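Local coordinates for uncharacterized conserved protein of COG5135 (Nostoc punctiforme, PDB 2I51), which probably works as an FMN-dependent oxidoreductase, being an FMN-binding flavoprotein related to pyridoxamine 5'-phosphate oxidase, at residues W7-L15 / W79-M90; E173-H181 / E187-P195. All blocks are in the same frame, centred on the assembly; numbering follows the deposited sequence. Where two conformers were deposited one is given.

Contact 1 of 2, residues W7-L15 / W79-M90; sequences WRGAIAHAL and WYFPNTREQFRM. With FMN (flavin mononucleotide), chain P; EDO (1,2-ethanediol), chain D.
Ala14 sets its CB over the centre of the Phe81 ring, 3.6 Å from the centroid and 2° off the normal, a CH-pi contact in which the unbranched methyl lets the ring come up against the helix. One turn earlier Ile11 repeats the theme: in the conformer given, its CD1 lies 3.5 Å from the Phe88 centroid, over the face, while Ala10 CB meets the edge of the same ring in its plane. Phe88 CG sits anti to the carbonyl carbon (chi1 -62°), which turns one ring face to Ile11 CD1 and the ring edge to Ala10 CB. Were Phe88 an alanine, Ile11 CD1 would probably lose the ring face it rests on and His167 its stacking partner. Leu15 CD2 fits against two rings, reaching Trp79 CZ2 at 3.8 Å and the Phe81 edge. At the helix start, the selenium of Met90, also in the conformer given, stands above the Trp7 six-membered ring, 4.6 Å from its centroid, a rather distant Met-aromatic contact. Glu86 is the polar member of this apolar layer. Its OE2 accepts Thr84 OG1 at 2.6 Å through the anti lone pair and pairs with Arg17, whereas OE1 is held by His167 and by a water that also donates to Ala10 O. Arg85 and Glu86 form a G1 beta bulge opposite Phe81. Strand alternation sends Gln87 and Arg89 the other way, where Gln87 NE2 donates to FMN O2' at 3.0 Å and Arg89 NH1 to FMN O3P, with a weak second bond from NH2; the hairpin thus carries helix on one face and flavin on the other, as in the split-barrel FMN-binding fold.

Contact 2 of 2, residues E173-H181 / E187-P195; sequences EPQNRWLYH and EWSSEAINP
Leu179 O receives two donors from the facing strand: Glu191 N at 2.9 Å, in the carbonyl plane, and the weaker CA-H of Ser190, with CA at 3.2 Å. This is the heart of an antiparallel beta hairpin, in which Leu179–Glu191 and His181–Ser189 are hydrogen-bonded pairs and Trp178–Ala192 and Tyr180–Ser190 non-hydrogen-bonded ones. Trp178 leans across its partner, and Ala192, small enough to fit beneath, sets CB 3.8 Å from the centroid of the six-membered ring in a CH-pi contact. Beside it, Tyr180 CD2 rests 3.5 Å from Ser190 CB. Leu179 and Glu191 lie side by side on the other face.

Arg177 suits the flavin end of the hairpin because its chain, extended from CG to NE, can run over Ile193 and still deliver a charge. Ile193 CD1 covers one face of the guanidinium, 3.4 Å from NE, while NH2 forms a salt bridge with Asp166 and a long, weak ion pair with the FMN phosphate. NH1 lies within salt-bridge distance of Pro195 OXT, though its position is less sure. Ile193 N still bonds directly to Arg177 O at 2.9 Å, nearly straight at 174°, and a water bridges the other side, accepting from Arg177 N at 3.0 Å and donating to Ile193 O at 2.8 Å.

Overall arrangement
From the N terminus, the helix of contact 1 is followed by 63 residues that include strands and another helix before the chain returns in 79-90, closing a long loop. Contact 2 comes later and closes a short connection of five residues, so the two lie in series and neither nest nor cross. Strand 155-169 joins them within one sheet, pairing with strand 86-97 on one side and strand 176-182 on the other. Their centres are about 13 Å apart, and Trp7 links them directly, meeting Tyr180 and Trp188 edge-to-face. Both contacts also contribute to one FMN pocket, which residues of the second subunit complete.

Contact 1 of 2, residues W7-L15 / W79-M90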
loop_
_atom_site.group_PDB
_atom_site.type_symbol
_atom_site.label_atom_id
_atom_site.label_comp_id
_atom_site.label_asym_id
_atom_site.label_seq_id
_atom_site.Cartn_x
_atom_site.Cartn_y
_atom_site.Cartn_z
ATOM N N TRP A 7 9.576 -17.354 -7.510
ATOM C CA TRP A 7 9.560 -16.512 -6.326
ATOM C C TRP A 7 8.755 -17.134 -5.195
ATOM O O TRP A 7 8.691 -16.563 -4.093
ATOM C CB TRP A 7 9.010 -15.089 -6.618
ATOM C CG TRP A 7 7.794 -15.083 -7.514
ATOM C CD1 TRP A 7 7.791 -14.867 -8.845
ATOM C CD2 TRP A 7 6.426 -15.357 -7.148
ATOM N NE1 TRP A 7 6.533 -14.981 -9.337
ATOM C CE2 TRP A 7 5.660 -15.284 -8.336
ATOM C CE3 TRP A 7 5.767 -15.622 -5.944
ATOM C CZ2 TRP A 7 4.271 -15.479 -8.342
ATOM C CZ3 TRP A 7 4.408 -15.843 -5.946
ATOM C CH2 TRP A 7 3.666 -15.779 -7.157
ATOM N N ARG A 8 8.193 -18.324 -5.422
ATOM C CA ARG A 8 7.383 -18.943 -4.385
ATOM C C ARG A 8 8.207 -19.347 -3.161
ATOM O O ARG A 8 7.731 -19.203 -2.026
ATOM C CB ARG A 8 6.588 -20.136 -4.907
ATOM C CG ARG A 8 5.429 -19.740 -5.782
ATOM C CD ARG A 8 4.266 -19.254 -5.024
ATOM N NE ARG A 8 3.611 -20.199 -4.103
ATOM C CZ ARG A 8 2.618 -21.016 -4.453
ATOM N NH1 ARG A 8 2.202 -21.087 -5.706
ATOM N NH2 ARG A 8 2.014 -21.770 -3.544
ATOM N N GLY A 9 9.417 -19.830 -3.371
ATOM C CA GLY A 9 10.270 -20.143 -2.250
ATOM C C GLY A 9 10.615 -18.943 -1.402
ATOM O O GLY A 9 10.628 -19.023 -0.160
ATOM N N ALA A 10 10.846 -17.806 -2.060
ATOM C CA ALA A 10 11.163 -16.558 -1.359
ATOM C C ALA A 10 9.992 -16.159 -0.477
ATOM O O ALA A 10 10.156 -15.735 0.706
ATOM C CB ALA A 10 11.530 -15.429 -2.360
ATOM N N ILE A 11 8.781 -16.225 -1.028
ATOM C CA ILE A 11 7.587 -15.914 -0.258
ATOM C C ILE A 11 7.434 -16.860 0.937
ATOM O O ILE A 11 7.107 -16.448 2.039
ATOM C CB ILE A 11 6.280 -15.977 -1.138
ATOM C CG1 ILE A 11 6.242 -14.685 -1.984
ATOM C CG2 ILE A 11 4.987 -16.108 -0.268
ATOM C CD1 ILE A 11 5.863 -13.448 -1.217
ATOM N N ALA A 12 7.664 -18.168 0.695
ATOM C CA ALA A 12 7.533 -19.123 1.779
ATOM C C ALA A 12 8.510 -18.819 2.895
ATOM O O ALA A 12 8.191 -18.930 4.072
ATOM C CB ALA A 12 7.754 -20.546 1.251
ATOM N N HIS A 13 9.727 -18.454 2.523
ATOM C CA HIS A 13 10.785 -18.141 3.532
ATOM C C HIS A 13 10.440 -16.861 4.266
ATOM O O HIS A 13 10.735 -16.754 5.465
ATOM C CB HIS A 13 12.137 -18.069 2.826
ATOM C CG HIS A 13 13.305 -18.010 3.760
ATOM N ND1 HIS A 13 14.467 -17.294 3.516
ATOM C CD2 HIS A 13 13.552 -18.762 4.852
ATOM C CE1 HIS A 13 15.341 -17.559 4.487
ATOM N NE2 HIS A 13 14.796 -18.437 5.307
ATOM N N ALA A 14 9.857 -15.875 3.605
ATOM C CA ALA A 14 9.438 -14.650 4.283
ATOM C C ALA A 14 8.294 -14.932 5.247
ATOM O O ALA A 14 8.334 -14.527 6.422
ATOM C CB ALA A 14 9.044 -13.581 3.243
ATOM N N LEU A 15 7.300 -15.689 4.784
ATOM C CA LEU A 15 6.162 -16.001 5.659
ATOM C C LEU A 15 6.640 -16.762 6.892
ATOM O O LEU A 15 6.260 -16.452 8.027
ATOM C CB LEU A 15 5.128 -16.849 4.905
ATOM C CG LEU A 15 4.293 -16.066 3.902
ATOM C CD1 LEU A 15 3.633 -17.028 2.917
ATOM C CD2 LEU A 15 3.257 -15.182 4.628
ATOM N N TRP A 79 3.947 -5.670 -0.297
ATOM C CA TRP A 79 3.921 -6.552 0.885
ATOM C C TRP A 79 5.255 -6.430 1.607
ATOM O O TRP A 79 6.299 -6.815 1.060
ATOM C CB TRP A 79 3.685 -7.941 0.426
ATOM C CG TRP A 79 3.321 -8.965 1.490
ATOM C CD1 TRP A 79 3.190 -8.796 2.846
ATOM C CD2 TRP A 79 2.920 -10.314 1.202
ATOM N NE1 TRP A 79 2.710 -9.979 3.410
ATOM C CE2 TRP A 79 2.520 -10.896 2.426
ATOM C CE3 TRP A 79 2.776 -11.047 0.029
ATOM C CZ2 TRP A 79 2.037 -12.219 2.494
ATOM C CZ3 TRP A 79 2.381 -12.355 0.099
ATOM C CH2 TRP A 79 1.999 -12.904 1.313
ATOM N N TYR A 80 5.229 -5.861 2.799
ATOM C CA TYR A 80 6.409 -5.650 3.595
ATOM C C TYR A 80 6.425 -6.592 4.786
ATOM O O TYR A 80 5.413 -6.737 5.525
ATOM C CB TYR A 80 6.536 -4.166 4.076
ATOM C CG TYR A 80 7.753 -3.928 4.889
ATOM C CD1 TYR A 80 9.011 -4.039 4.302
ATOM C CD2 TYR A 80 7.707 -3.689 6.257
ATOM C CE1 TYR A 80 10.173 -3.915 5.028
ATOM C CE2 TYR A 80 8.886 -3.550 7.006
ATOM C CZ TYR A 80 10.131 -3.639 6.382
ATOM O OH TYR A 80 11.284 -3.534 7.084
ATOM N N PHE A 81 7.566 -7.244 4.993
ATOM C CA PHE A 81 7.781 -8.235 6.048
ATOM C C PHE A 81 8.711 -7.642 7.081
ATOM O O PHE A 81 9.889 -7.498 6.856
ATOM C CB PHE A 81 8.396 -9.491 5.436
ATOM C CG PHE A 81 7.418 -10.317 4.663
ATOM C CD1 PHE A 81 6.658 -11.268 5.278
ATOM C CD2 PHE A 81 7.237 -10.109 3.303
ATOM C CE1 PHE A 81 5.740 -12.066 4.541
ATOM C CE2 PHE A 81 6.325 -10.841 2.572
ATOM C CZ PHE A 81 5.597 -11.846 3.171
ATOM N N PRO A 82 8.154 -7.244 8.244
ATOM C CA PRO A 82 8.944 -6.447 9.155
ATOM C C PRO A 82 10.083 -7.106 9.886
ATOM O O PRO A 82 11.061 -6.433 10.208
ATOM C CB PRO A 82 7.900 -5.887 10.138
ATOM C CG PRO A 82 6.659 -6.031 9.541
ATOM C CD PRO A 82 6.743 -7.297 8.645
ATOM N N ASN A 83 10.018 -8.418 10.102
ATOM C CA ASN A 83 11.076 -9.092 10.850
ATOM C C ASN A 83 12.313 -9.326 9.981
ATOM O O ASN A 83 13.420 -9.396 10.449
ATOM C CB ASN A 83 10.615 -10.470 11.301
ATOM C CG ASN A 83 10.167 -10.520 12.710
ATOM O OD1 ASN A 83 10.185 -9.524 13.423
ATOM N ND2 ASN A 83 9.747 -11.719 13.134
ATOM N N THR A 84 12.100 -9.522 8.691
ATOM C CA THR A 84 13.180 -9.764 7.767
ATOM C C THR A 84 13.519 -8.581 6.872
ATOM O O THR A 84 14.483 -8.664 6.121
ATOM C CB THR A 84 12.856 -10.979 6.895
ATOM O OG1 THR A 84 11.581 -10.801 6.297
ATOM C CG2 THR A 84 12.835 -12.283 7.764
ATOM N N ARG A 85 12.771 -7.480 6.992
ATOM C CA ARG A 85 13.086 -6.233 6.253
ATOM C C ARG A 85 13.152 -6.491 4.735
ATOM O O ARG A 85 14.101 -6.114 4.048
ATOM C CB ARG A 85 14.364 -5.582 6.786
ATOM C CG ARG A 85 14.295 -5.249 8.265
ATOM C CD ARG A 85 15.580 -4.505 8.744
ATOM N NE ARG A 85 15.739 -3.207 8.096
ATOM C CZ ARG A 85 16.841 -2.733 7.511
ATOM N NH1 ARG A 85 18.019 -3.392 7.475
ATOM N NH2 ARG A 85 16.771 -1.540 6.956
ATOM N N GLU A 86 12.106 -7.148 4.215
ATOM C CA GLU A 86 11.997 -7.412 2.785
ATOM C C GLU A 86 10.647 -7.014 2.237
ATOM O O GLU A 86 9.656 -7.036 2.979
ATOM C CB GLU A 86 12.321 -8.867 2.481
ATOM C CG GLU A 86 11.380 -9.829 3.018
ATOM C CD GLU A 86 11.909 -11.280 2.919
ATOM O OE1 GLU A 86 12.258 -11.730 1.808
ATOM O OE2 GLU A 86 11.899 -11.969 3.960
ATOM N N GLN A 87 10.603 -6.635 0.968
ATOM C CA GLN A 87 9.413 -6.188 0.337
ATOM C C GLN A 87 9.197 -6.977 -0.945
ATOM O O GLN A 87 10.159 -7.229 -1.674
ATOM C CB GLN A 87 9.555 -4.715 -0.014
ATOM C CG GLN A 87 8.453 -4.098 -0.883
ATOM C CD GLN A 87 8.687 -2.639 -1.138
ATOM O OE1 GLN A 87 8.050 -1.801 -0.489
ATOM N NE2 GLN A 87 9.572 -2.327 -2.049
ATOM N N PHE A 88 7.953 -7.392 -1.190
ATOM C CA PHE A 88 7.539 -7.936 -2.471
ATOM C C PHE A 88 6.496 -7.010 -3.087
ATOM O O PHE A 88 5.478 -6.682 -2.461
ATOM C CB PHE A 88 6.947 -9.329 -2.354
ATOM C CG PHE A 88 7.866 -10.361 -1.833
ATOM C CD1 PHE A 88 8.181 -10.443 -0.495
ATOM C CD2 PHE A 88 8.441 -11.277 -2.725
ATOM C CE1 PHE A 88 9.047 -11.452 -0.005
ATOM C CE2 PHE A 88 9.289 -12.289 -2.232
ATOM C CZ PHE A 88 9.566 -12.376 -0.869
ATOM N N ARG A 89 6.739 -6.610 -4.307
ATOM C CA ARG A 89 5.750 -5.892 -5.108
ATOM C C ARG A 89 5.309 -6.852 -6.182
ATOM O O ARG A 89 6.163 -7.481 -6.806
ATOM C CB ARG A 89 6.343 -4.621 -5.720
ATOM C CG ARG A 89 6.690 -3.604 -4.688
ATOM C CD ARG A 89 7.545 -2.478 -5.276
ATOM N NE ARG A 89 6.803 -1.759 -6.323
ATOM C CZ ARG A 89 7.279 -0.734 -7.032
ATOM N NH1 ARG A 89 8.515 -0.422 -6.878
ATOM N NH2 ARG A 89 6.508 -0.109 -7.934
HETATM N N MSE A 90 4.027 -7.056 -6.352
HETATM C CA MSE A 90 3.530 -8.034 -7.304
HETATM C C MSE A 90 2.392 -7.434 -8.089
HETATM O O MSE A 90 1.404 -6.975 -7.525
HETATM C CB MSE A 90 3.053 -9.309 -6.623
HETATM C CG MSE A 90 4.095 -10.015 -5.812
HETATM SE SE MSE A 90 3.341 -11.712 -5.327
HETATM C CE MSE A 90 4.644 -12.285 -4.004
HETATM N N1 FMN P . 12.203 4.248 -1.642
HETATM C C2 FMN P . 12.219 5.634 -1.661
HETATM O O2 FMN P . 12.302 6.250 -2.730
HETATM N N3 FMN P . 12.090 6.334 -0.500
HETATM C C4 FMN P . 12.011 5.766 0.750
HETATM O O4 FMN P . 11.773 6.429 1.766
HETATM C C4A FMN P . 12.004 4.375 0.790
HETATM N N5 FMN P . 11.929 3.731 2.024
HETATM C C5A FMN P . 11.737 2.349 2.016
HETATM C C6 FMN P . 11.523 1.688 3.215
HETATM C C7 FMN P . 11.353 0.298 3.265
HETATM C C7M FMN P . 10.984 -0.372 4.577
HETATM C C8 FMN P . 11.401 -0.432 2.087
HETATM C C8M FMN P . 10.983 -1.908 2.074
HETATM C C9 FMN P . 11.648 0.213 0.896
HETATM C C9A FMN P . 11.823 1.612 0.829
HETATM N N10 FMN P . 12.091 2.266 -0.384
HETATM C C10 FMN P . 12.095 3.661 -0.423
HETATM C "C1'" FMN P . 12.298 1.540 -1.673
HETATM C "C2'" FMN P . 10.991 1.523 -2.435
HETATM O "O2'" FMN P . 10.015 0.645 -1.806
HETATM C "C3'" FMN P . 11.203 1.134 -3.910
HETATM O "O3'" FMN P . 11.902 -0.122 -3.990
HETATM C "C4'" FMN P . 12.059 2.197 -4.576
HETATM O "O4'" FMN P . 11.724 3.531 -4.195
HETATM C "C5'" FMN P . 11.821 2.074 -6.065
HETATM O "O5'" FMN P . 10.476 2.333 -6.375
HETATM P P FMN P . 9.970 2.772 -7.814
HETATM O O1P FMN P . 10.381 4.204 -8.039
HETATM O O2P FMN P . 10.738 1.829 -8.739
HETATM O O3P FMN P . 8.502 2.569 -7.851
HETATM C C1 EDO D . 14.345 -12.190 12.053
HETATM O O1 EDO D . 15.160 -12.123 10.878
HETATM C C2 EDO D . 13.671 -13.546 12.149
HETATM O O2 EDO D . 14.359 -14.449 11.291
HETATM O O HOH W 1 12.514 -14.473 1.411
#

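Contact 2 of 2, residues E173-H181 / E187-P195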
loop_
_atom_site.group_PDB
_atom_site.type_symbol
_atom_site.label_atom_id
_atom_site.label_comp_id
_atom_site.label_asym_id
_atom_site.label_seq_id
_atom_site.Cartn_x
_atom_site.Cartn_y
_atom_site.Cartn_z
ATOM N N GLU A 173 23.918 -6.852 0.645
ATOM C CA GLU A 173 25.300 -6.408 0.579
ATOM C C GLU A 173 25.468 -5.281 -0.452
ATOM O O GLU A 173 26.187 -5.436 -1.450
ATOM C CB GLU A 173 26.229 -7.604 0.284
ATOM C CG GLU A 173 26.390 -8.552 1.496
ATOM N N PRO A 174 24.846 -4.123 -0.195
ATOM C CA PRO A 174 24.101 -3.749 1.008
ATOM C C PRO A 174 22.598 -4.106 0.998
ATOM O O PRO A 174 21.978 -4.248 2.076
ATOM C CB PRO A 174 24.282 -2.225 1.049
ATOM C CG PRO A 174 24.453 -1.813 -0.365
ATOM C CD PRO A 174 24.982 -3.000 -1.145
ATOM N N GLN A 175 22.034 -4.197 -0.198
ATOM C CA GLN A 175 20.648 -4.611 -0.416
ATOM C C GLN A 175 20.622 -5.450 -1.648
ATOM O O GLN A 175 21.515 -5.324 -2.496
ATOM C CB GLN A 175 19.739 -3.415 -0.656
ATOM C CG GLN A 175 19.757 -2.401 0.465
ATOM C CD GLN A 175 18.756 -1.246 0.264
ATOM O OE1 GLN A 175 18.613 -0.353 1.116
ATOM N NE2 GLN A 175 18.073 -1.251 -0.891
ATOM N N ASN A 176 19.646 -6.337 -1.760
ATOM C CA ASN A 176 19.488 -7.182 -2.944
ATOM C C ASN A 176 18.111 -6.899 -3.538
ATOM O O ASN A 176 17.145 -6.724 -2.799
ATOM C CB ASN A 176 19.558 -8.674 -2.572
ATOM C CG ASN A 176 20.822 -9.043 -1.805
ATOM O OD1 ASN A 176 21.881 -8.593 -2.147
ATOM N ND2 ASN A 176 20.693 -9.868 -0.762
ATOM N N ARG A 177 18.021 -6.821 -4.854
ATOM C CA ARG A 177 16.759 -6.621 -5.537
ATOM C C ARG A 177 16.711 -7.514 -6.760
ATOM O O ARG A 177 17.676 -7.562 -7.537
ATOM C CB ARG A 177 16.651 -5.162 -5.932
ATOM C CG ARG A 177 15.260 -4.766 -6.399
ATOM C CD ARG A 177 15.186 -3.323 -6.667
ATOM N NE ARG A 177 13.909 -2.899 -7.224
ATOM C CZ ARG A 177 13.745 -1.763 -7.899
ATOM N NH1 ARG A 177 14.775 -0.958 -8.071
ATOM N NH2 ARG A 177 12.572 -1.430 -8.400
ATOM N N TRP A 178 15.617 -8.255 -6.899
ATOM C CA TRP A 178 15.396 -9.179 -7.989
ATOM C C TRP A 178 14.068 -8.891 -8.631
ATOM O O TRP A 178 13.081 -8.669 -7.931
ATOM C CB TRP A 178 15.403 -10.619 -7.486
ATOM C CG TRP A 178 16.728 -11.146 -7.250
ATOM C CD1 TRP A 178 17.470 -11.038 -6.113
ATOM C CD2 TRP A 178 17.520 -11.900 -8.175
ATOM N NE1 TRP A 178 18.691 -11.656 -6.290
ATOM C CE2 TRP A 178 18.736 -12.196 -7.540
ATOM C CE3 TRP A 178 17.312 -12.355 -9.480
ATOM C CZ2 TRP A 178 19.750 -12.944 -8.173
ATOM C CZ3 TRP A 178 18.316 -13.088 -10.110
ATOM C CH2 TRP A 178 19.518 -13.368 -9.455
ATOM N N LEU A 179 14.038 -8.913 -9.959
ATOM C CA LEU A 179 12.848 -8.740 -10.740
ATOM C C LEU A 179 12.535 -10.042 -11.440
ATOM O O LEU A 179 13.402 -10.653 -12.056
ATOM C CB LEU A 179 13.064 -7.645 -11.778
ATOM C CG LEU A 179 11.922 -7.137 -12.610
ATOM C CD1 LEU A 179 10.779 -6.522 -11.755
ATOM C CD2 LEU A 179 12.537 -6.109 -13.617
ATOM N N TYR A 180 11.280 -10.438 -11.380
ATOM C CA TYR A 180 10.785 -11.641 -12.035
ATOM C C TYR A 180 9.692 -11.208 -12.995
ATOM O O TYR A 180 8.824 -10.410 -12.643
ATOM C CB TYR A 180 10.188 -12.587 -10.991
ATOM C CG TYR A 180 11.090 -13.070 -9.894
ATOM C CD1 TYR A 180 11.305 -12.310 -8.766
ATOM C CD2 TYR A 180 11.720 -14.321 -10.012
ATOM C CE1 TYR A 180 12.112 -12.747 -7.770
ATOM C CE2 TYR A 180 12.527 -14.785 -9.003
ATOM C CZ TYR A 180 12.715 -13.994 -7.877
ATOM O OH TYR A 180 13.561 -14.436 -6.866
ATOM N N HIS A 181 9.681 -11.757 -14.206
ATOM C CA HIS A 181 8.650 -11.434 -15.193
ATOM C C HIS A 181 8.149 -12.697 -15.904
ATOM O O HIS A 181 8.933 -13.560 -16.227
ATOM C CB HIS A 181 9.197 -10.413 -16.187
ATOM C CG HIS A 181 8.208 -10.003 -17.228
ATOM N ND1 HIS A 181 7.196 -9.099 -16.990
ATOM C CD2 HIS A 181 8.049 -10.424 -18.506
ATOM C CE1 HIS A 181 6.456 -8.980 -18.081
ATOM N NE2 HIS A 181 6.962 -9.763 -19.019
ATOM N N GLU A 187 6.209 -18.446 -19.098
ATOM C CA GLU A 187 7.536 -18.768 -18.627
ATOM C C GLU A 187 8.070 -17.579 -17.811
ATOM O O GLU A 187 7.959 -16.426 -18.243
ATOM C CB GLU A 187 8.466 -19.046 -19.783
ATOM C CG GLU A 187 7.967 -20.196 -20.656
ATOM C CD GLU A 187 8.683 -20.287 -21.985
ATOM O OE1 GLU A 187 9.217 -19.262 -22.471
ATOM O OE2 GLU A 187 8.689 -21.393 -22.562
ATOM N N TRP A 188 8.661 -17.888 -16.655
ATOM C CA TRP A 188 9.265 -16.858 -15.799
ATOM C C TRP A 188 10.744 -16.656 -16.095
ATOM O O TRP A 188 11.481 -17.610 -16.380
ATOM C CB TRP A 188 9.087 -17.223 -14.325
ATOM C CG TRP A 188 7.720 -17.059 -13.833
ATOM C CD1 TRP A 188 6.724 -18.020 -13.792
ATOM C CD2 TRP A 188 7.129 -15.859 -13.308
ATOM N NE1 TRP A 188 5.577 -17.467 -13.280
ATOM C CE2 TRP A 188 5.802 -16.147 -12.975
ATOM C CE3 TRP A 188 7.616 -14.559 -13.088
ATOM C CZ2 TRP A 188 4.951 -15.186 -12.438
ATOM C CZ3 TRP A 188 6.772 -13.602 -12.559
ATOM C CH2 TRP A 188 5.461 -13.917 -12.243
ATOM N N SER A 189 11.165 -15.392 -16.051
ATOM C CA SER A 189 12.582 -15.019 -16.093
ATOM C C SER A 189 12.875 -14.196 -14.855
ATOM O O SER A 189 11.955 -13.672 -14.216
ATOM C CB SER A 189 12.877 -14.214 -17.355
ATOM O OG SER A 189 12.155 -13.008 -17.383
ATOM N N SER A 190 14.132 -14.184 -14.438
ATOM C CA SER A 190 14.541 -13.336 -13.326
ATOM C C SER A 190 15.858 -12.650 -13.556
ATOM O O SER A 190 16.674 -13.111 -14.353
ATOM C CB SER A 190 14.594 -14.121 -12.052
ATOM O OG SER A 190 15.611 -15.058 -12.066
ATOM N N GLU A 191 16.063 -11.534 -12.870
ATOM C CA GLU A 191 17.298 -10.788 -12.999
ATOM C C GLU A 191 17.567 -9.957 -11.765
ATOM O O GLU A 191 16.651 -9.362 -11.190
ATOM C CB GLU A 191 17.319 -9.881 -14.222
ATOM C CG GLU A 191 16.318 -8.768 -14.302
ATOM C CD GLU A 191 16.717 -7.686 -15.321
ATOM O OE1 GLU A 191 17.902 -7.622 -15.707
ATOM O OE2 GLU A 191 15.824 -6.899 -15.723
ATOM N N ALA A 192 18.807 -9.954 -11.338
ATOM C CA ALA A 192 19.233 -9.095 -10.253
ATOM C C ALA A 192 19.381 -7.673 -10.816
ATOM O O ALA A 192 20.038 -7.437 -11.863
ATOM C CB ALA A 192 20.557 -9.602 -9.662
ATOM N N ILE A 193 18.820 -6.705 -10.074
ATOM C CA ILE A 193 18.821 -5.302 -10.494
ATOM C C ILE A 193 19.311 -4.418 -9.364
ATOM O O ILE A 193 19.387 -4.826 -8.198
ATOM C CB ILE A 193 17.444 -4.825 -10.985
ATOM C CG1 ILE A 193 16.335 -5.083 -9.944
ATOM C CG2 ILE A 193 17.054 -5.567 -12.301
ATOM C CD1 ILE A 193 15.003 -4.341 -10.161
ATOM N N ASN A 194 19.710 -3.198 -9.704
ATOM C CA ASN A 194 20.181 -2.292 -8.673
ATOM C C ASN A 194 19.038 -1.851 -7.756
ATOM O O ASN A 194 18.001 -1.415 -8.262
ATOM C CB ASN A 194 20.829 -1.047 -9.286
ATOM C CG ASN A 194 22.125 -1.360 -10.008
ATOM O OD1 ASN A 194 22.889 -2.275 -9.604
ATOM N ND2 ASN A 194 22.429 -0.558 -11.040
ATOM N N PRO A 195 19.264 -1.885 -6.430
ATOM C CA PRO A 195 18.242 -1.394 -5.504
ATOM C C PRO A 195 17.699 -0.006 -5.845
ATOM O O PRO A 195 18.463 0.879 -6.222
ATOM C CB PRO A 195 18.944 -1.385 -4.169
ATOM C CG PRO A 195 20.154 -2.207 -4.308
ATOM C CD PRO A 195 20.445 -2.432 -5.747
ATOM O OXT PRO A 195 16.465 0.246 -5.802
HETATM O O HOH W 2 20.510 -6.667 -6.430
#